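Local coordinates for Rod shape-determining protein (MreC) (Helicobacter pylori, PDB 5LP5) that binds the penicillin-binding protein PBP2 and is probably a scaffold of the cell-wall elongation machinery that keeps the cell rod-shaped, at residues C[205-217]-C[222-234]. Residues are numbered along the deposited sequence; the frame is centred on the assembly and turned at random.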
loop_
_atom_site.group_PDB
_atom_site.type_symbol
_atom_site.label_atom_id
_atom_site.label_comp_id
_atom_site.label_asym_id
_atom_site.label_seq_id
_atom_site.Cartn_x
_atom_site.Cartn_y
_atom_site.Cartn_z
ATOM N N GLY C 205 -17.565 23.591 3.195
ATOM C CA GLY C 205 -18.225 22.921 2.098
ATOM C C GLY C 205 -17.235 22.649 0.982
ATOM O O GLY C 205 -16.121 23.182 0.978
ATOM N N ALA C 206 -17.644 21.826 0.033
ATOM C CA ALA C 206 -16.787 21.472 -1.074
ATOM C C ALA C 206 -16.599 22.636 -2.053
ATOM O O ALA C 206 -17.499 23.480 -2.245
ATOM C CB ALA C 206 -17.369 20.289 -1.810
ATOM N N GLY C 207 -15.425 22.662 -2.664
ATOM C CA GLY C 207 -15.186 23.512 -3.825
ATOM C C GLY C 207 -14.657 24.914 -3.582
ATOM O O GLY C 207 -14.529 25.681 -4.513
ATOM N N VAL C 208 -14.333 25.247 -2.341
ATOM C CA VAL C 208 -13.740 26.539 -2.038
ATOM C C VAL C 208 -12.287 26.499 -2.424
ATOM O O VAL C 208 -11.625 25.492 -2.197
ATOM C CB VAL C 208 -13.872 26.885 -0.555
ATOM C CG1 VAL C 208 -13.224 28.213 -0.255
ATOM C CG2 VAL C 208 -15.335 26.938 -0.158
ATOM N N PHE C 209 -11.775 27.576 -3.004
ATOM C CA PHE C 209 -10.408 27.595 -3.550
ATOM C C PHE C 209 -9.368 27.664 -2.429
ATOM O O PHE C 209 -9.521 28.391 -1.457
ATOM C CB PHE C 209 -10.203 28.764 -4.504
ATOM C CG PHE C 209 -8.814 28.861 -5.082
ATOM C CD1 PHE C 209 -8.454 28.081 -6.164
ATOM C CD2 PHE C 209 -7.880 29.743 -4.569
ATOM C CE1 PHE C 209 -7.170 28.169 -6.722
ATOM C CE2 PHE C 209 -6.599 29.830 -5.108
ATOM C CZ PHE C 209 -6.243 29.037 -6.192
ATOM N N VAL C 210 -8.306 26.890 -2.573
ATOM C CA VAL C 210 -7.221 26.895 -1.610
ATOM C C VAL C 210 -5.930 27.383 -2.238
ATOM O O VAL C 210 -5.315 28.324 -1.719
ATOM C CB VAL C 210 -7.000 25.501 -1.013
ATOM C CG1 VAL C 210 -5.826 25.517 -0.059
ATOM C CG2 VAL C 210 -8.238 25.083 -0.252
ATOM N N GLY C 211 -5.527 26.734 -3.340
ATOM C CA GLY C 211 -4.254 27.054 -4.017
ATOM C C GLY C 211 -3.957 26.150 -5.192
ATOM O O GLY C 211 -4.855 25.513 -5.718
ATOM N N GLU C 212 -2.704 26.114 -5.612
ATOM C CA GLU C 212 -2.284 25.314 -6.765
ATOM C C GLU C 212 -1.007 24.560 -6.433
ATOM O O GLU C 212 -0.163 25.066 -5.704
ATOM C CB GLU C 212 -2.016 26.213 -7.985
ATOM C CG GLU C 212 -3.242 26.975 -8.471
ATOM C CD GLU C 212 -2.972 28.024 -9.524
ATOM O OE1 GLU C 212 -1.931 27.909 -10.244
ATOM O OE2 GLU C 212 -3.851 28.930 -9.617
ATOM N N VAL C 213 -0.857 23.367 -6.992
ATOM C CA VAL C 213 0.301 22.546 -6.688
ATOM C C VAL C 213 1.551 23.154 -7.320
ATOM O O VAL C 213 1.568 23.420 -8.510
ATOM C CB VAL C 213 0.110 21.115 -7.198
ATOM C CG1 VAL C 213 1.358 20.262 -6.913
ATOM C CG2 VAL C 213 -1.118 20.503 -6.545
ATOM N N SER C 214 2.583 23.410 -6.520
ATOM C CA SER C 214 3.821 23.958 -7.062
ATOM C C SER C 214 4.939 22.916 -7.120
ATOM O O SER C 214 5.739 22.927 -8.049
ATOM C CB SER C 214 4.256 25.206 -6.312
ATOM O OG SER C 214 5.207 24.935 -5.348
ATOM N N SER C 215 4.995 22.009 -6.152
ATOM C CA SER C 215 5.987 20.921 -6.174
ATOM C C SER C 215 5.425 19.732 -5.404
ATOM O O SER C 215 4.377 19.836 -4.772
ATOM C CB SER C 215 7.327 21.362 -5.573
ATOM O OG SER C 215 7.222 21.517 -4.154
ATOM N N ILE C 216 6.114 18.602 -5.496
ATOM C CA ILE C 216 5.615 17.334 -4.989
ATOM C C ILE C 216 6.747 16.516 -4.360
ATOM O O ILE C 216 7.705 16.185 -5.031
ATOM C CB ILE C 216 4.995 16.515 -6.129
ATOM C CG1 ILE C 216 3.851 17.324 -6.781
ATOM C CG2 ILE C 216 4.510 15.178 -5.595
ATOM C CD1 ILE C 216 3.176 16.686 -7.976
ATOM N N GLU C 217 6.624 16.189 -3.081
ATOM C CA GLU C 217 7.622 15.403 -2.346
ATOM C C GLU C 217 7.157 13.949 -2.275
ATOM O O GLU C 217 5.979 13.683 -2.032
ATOM C CB GLU C 217 7.791 15.921 -0.909
ATOM C CG GLU C 217 8.047 17.414 -0.721
ATOM C CD GLU C 217 7.750 17.892 0.721
ATOM O OE1 GLU C 217 7.462 17.096 1.631
ATOM O OE2 GLU C 217 7.789 19.100 0.994
ATOM N N TYR C 222 3.278 7.744 1.086
ATOM C CA TYR C 222 2.406 8.817 0.693
ATOM C C TYR C 222 3.254 9.927 0.055
ATOM O O TYR C 222 4.485 9.894 0.113
ATOM C CB TYR C 222 1.662 9.337 1.927
ATOM C CG TYR C 222 2.521 10.111 2.898
ATOM C CD1 TYR C 222 2.524 11.503 2.894
ATOM C CD2 TYR C 222 3.332 9.454 3.821
ATOM C CE1 TYR C 222 3.290 12.221 3.794
ATOM C CE2 TYR C 222 4.107 10.163 4.732
ATOM C CZ TYR C 222 4.094 11.542 4.701
ATOM O OH TYR C 222 4.870 12.236 5.584
ATOM N N LYS C 223 2.573 10.899 -0.553
ATOM C CA LYS C 223 3.217 12.060 -1.145
ATOM C C LYS C 223 2.635 13.310 -0.559
ATOM O O LYS C 223 1.553 13.289 0.000
ATOM C CB LYS C 223 2.933 12.110 -2.637
ATOM C CG LYS C 223 3.783 11.182 -3.487
ATOM C CD LYS C 223 3.459 11.327 -4.980
ATOM C CE LYS C 223 1.996 11.026 -5.306
ATOM N NZ LYS C 223 1.803 10.666 -6.731
ATOM N N SER C 224 3.364 14.407 -0.723
ATOM C CA SER C 224 2.917 15.720 -0.300
ATOM C C SER C 224 2.948 16.666 -1.483
ATOM O O SER C 224 3.673 16.446 -2.437
ATOM C CB SER C 224 3.848 16.281 0.786
ATOM O OG SER C 224 3.713 15.617 2.029
ATOM N N ALA C 225 2.173 17.734 -1.390
ATOM C CA ALA C 225 2.150 18.757 -2.409
ATOM C C ALA C 225 2.283 20.098 -1.751
ATOM O O ALA C 225 1.494 20.456 -0.885
ATOM C CB ALA C 225 0.847 18.705 -3.200
ATOM N N VAL C 226 3.288 20.853 -2.161
ATOM C CA VAL C 226 3.461 22.199 -1.671
ATOM C C VAL C 226 2.677 23.117 -2.566
ATOM O O VAL C 226 2.748 22.979 -3.784
ATOM C CB VAL C 226 4.943 22.616 -1.711
ATOM C CG1 VAL C 226 5.108 24.039 -1.174
ATOM C CG2 VAL C 226 5.781 21.631 -0.901
ATOM N N LEU C 227 1.947 24.054 -1.974
ATOM C CA LEU C 227 1.048 24.921 -2.747
ATOM C C LEU C 227 1.659 26.262 -3.038
ATOM O O LEU C 227 2.502 26.721 -2.308
ATOM C CB LEU C 227 -0.273 25.146 -2.006
ATOM C CG LEU C 227 -0.987 23.880 -1.587
ATOM C CD1 LEU C 227 -2.357 24.226 -1.048
ATOM C CD2 LEU C 227 -1.153 22.926 -2.747
ATOM N N LYS C 228 1.185 26.889 -4.101
ATOM C CA LYS C 228 1.455 28.284 -4.379
ATOM C C LYS C 228 0.096 28.974 -4.602
ATOM O O LYS C 228 -0.924 28.293 -4.689
ATOM C CB LYS C 228 2.349 28.406 -5.604
ATOM C CG LYS C 228 1.739 27.848 -6.884
ATOM C CD LYS C 228 2.657 27.961 -8.084
ATOM C CE LYS C 228 2.235 26.972 -9.178
ATOM N NZ LYS C 228 3.114 26.985 -10.403
ATOM N N ASN C 229 0.071 30.303 -4.669
ATOM C CA ASN C 229 -1.174 31.044 -4.794
ATOM C C ASN C 229 -2.179 30.733 -3.686
ATOM O O ASN C 229 -3.393 30.903 -3.890
ATOM C CB ASN C 229 -1.845 30.749 -6.128
ATOM C CG ASN C 229 -1.139 31.382 -7.272
ATOM O OD1 ASN C 229 -0.988 32.603 -7.293
ATOM N ND2 ASN C 229 -0.683 30.566 -8.238
ATOM N N ALA C 230 -1.697 30.278 -2.528
ATOM C CA ALA C 230 -2.573 30.093 -1.384
ATOM C C ALA C 230 -2.421 31.297 -0.486
ATOM O O ALA C 230 -1.400 31.993 -0.549
ATOM C CB ALA C 230 -2.222 28.833 -0.623
ATOM N N PHE C 231 -3.428 31.541 0.347
ATOM C CA PHE C 231 -3.332 32.615 1.313
ATOM C C PHE C 231 -2.273 32.308 2.349
ATOM O O PHE C 231 -2.309 31.258 2.980
ATOM C CB PHE C 231 -4.664 32.839 2.044
ATOM C CG PHE C 231 -4.538 33.786 3.197
ATOM C CD1 PHE C 231 -4.449 35.149 2.975
ATOM C CD2 PHE C 231 -4.437 33.316 4.500
ATOM C CE1 PHE C 231 -4.278 36.027 4.028
ATOM C CE2 PHE C 231 -4.255 34.175 5.546
ATOM C CZ PHE C 231 -4.208 35.535 5.321
ATOM N N LEU C 232 -1.329 33.228 2.519
ATOM C CA LEU C 232 -0.418 33.216 3.685
ATOM C C LEU C 232 -0.404 34.548 4.451
ATOM O O LEU C 232 -1.042 34.673 5.475
ATOM C CB LEU C 232 1.044 32.831 3.291
ATOM C CG LEU C 232 1.306 31.373 2.914
ATOM C CD1 LEU C 232 2.728 31.166 2.441
ATOM C CD2 LEU C 232 1.005 30.459 4.096
ATOM N N SER C 233 0.364 35.514 3.947
ATOM C CA SER C 233 0.820 36.666 4.691
ATOM C C SER C 233 0.079 37.876 4.155
ATOM O O SER C 233 0.521 38.969 4.418
ATOM C CB SER C 233 2.363 36.832 4.408
ATOM O OG SER C 233 3.234 37.195 5.502
ATOM N N GLY C 234 -1.029 37.713 3.416
ATOM C CA GLY C 234 -1.576 38.818 2.616
ATOM C C GLY C 234 -2.712 39.586 3.273
ATOM O O GLY C 234 -3.788 39.034 3.488
HETATM O O HOH W 1 5.740 25.753 -9.491
#
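K228 lies across S214, its CD 3.6 Å from S214 CB, so that the methylene chain of the lysine runs along the serine at the residue where the strand register slips. CG of K228 sits between its backbone N and carbonyl carbon (chi1 62°), and the extended chain beyond it carries NZ to a water that also donates to S214 O. The slip is a classic beta bulge: S214 and S215 both face V226, whose carbonyl O takes a nearly straight bond from S214 N (2.8 Å) and a weak one from S215 N. On the same face, S215 OG rests against V226 CB at 3.5 Å, and E217 reaches across with OE2 toward V226 CG2, while its OE1 is held by H219.

Strands 209-217 and 223-228 form an antiparallel beta hairpin within the six-stranded barrel of the MreC core, a fold related to the chymotrypsin-like peptidases. The N-to-C directions of the two short strands make 125°, well short of antiparallel, consistent with the coiling of a small barrel and the bulge between them. Paired backbone bonds link E212 with K228 and E217 with S224.

Apolar contacts are made away from the S215-V226-E217 face: V213 CG1 approaches A225 CB, and L227 CD1 meets V210 CG1 at 3.8 Å, the two side chains crossing at a slant; L227 also packs on V195 and V180 of the flanking strands. Beyond the bridges, V210 O receives a CA-H contact from A230 CA at 3.3 Å. Next to it, N229 O sits near the plane of the F209 ring, at its edge, 3.6 Å from F209 CE2.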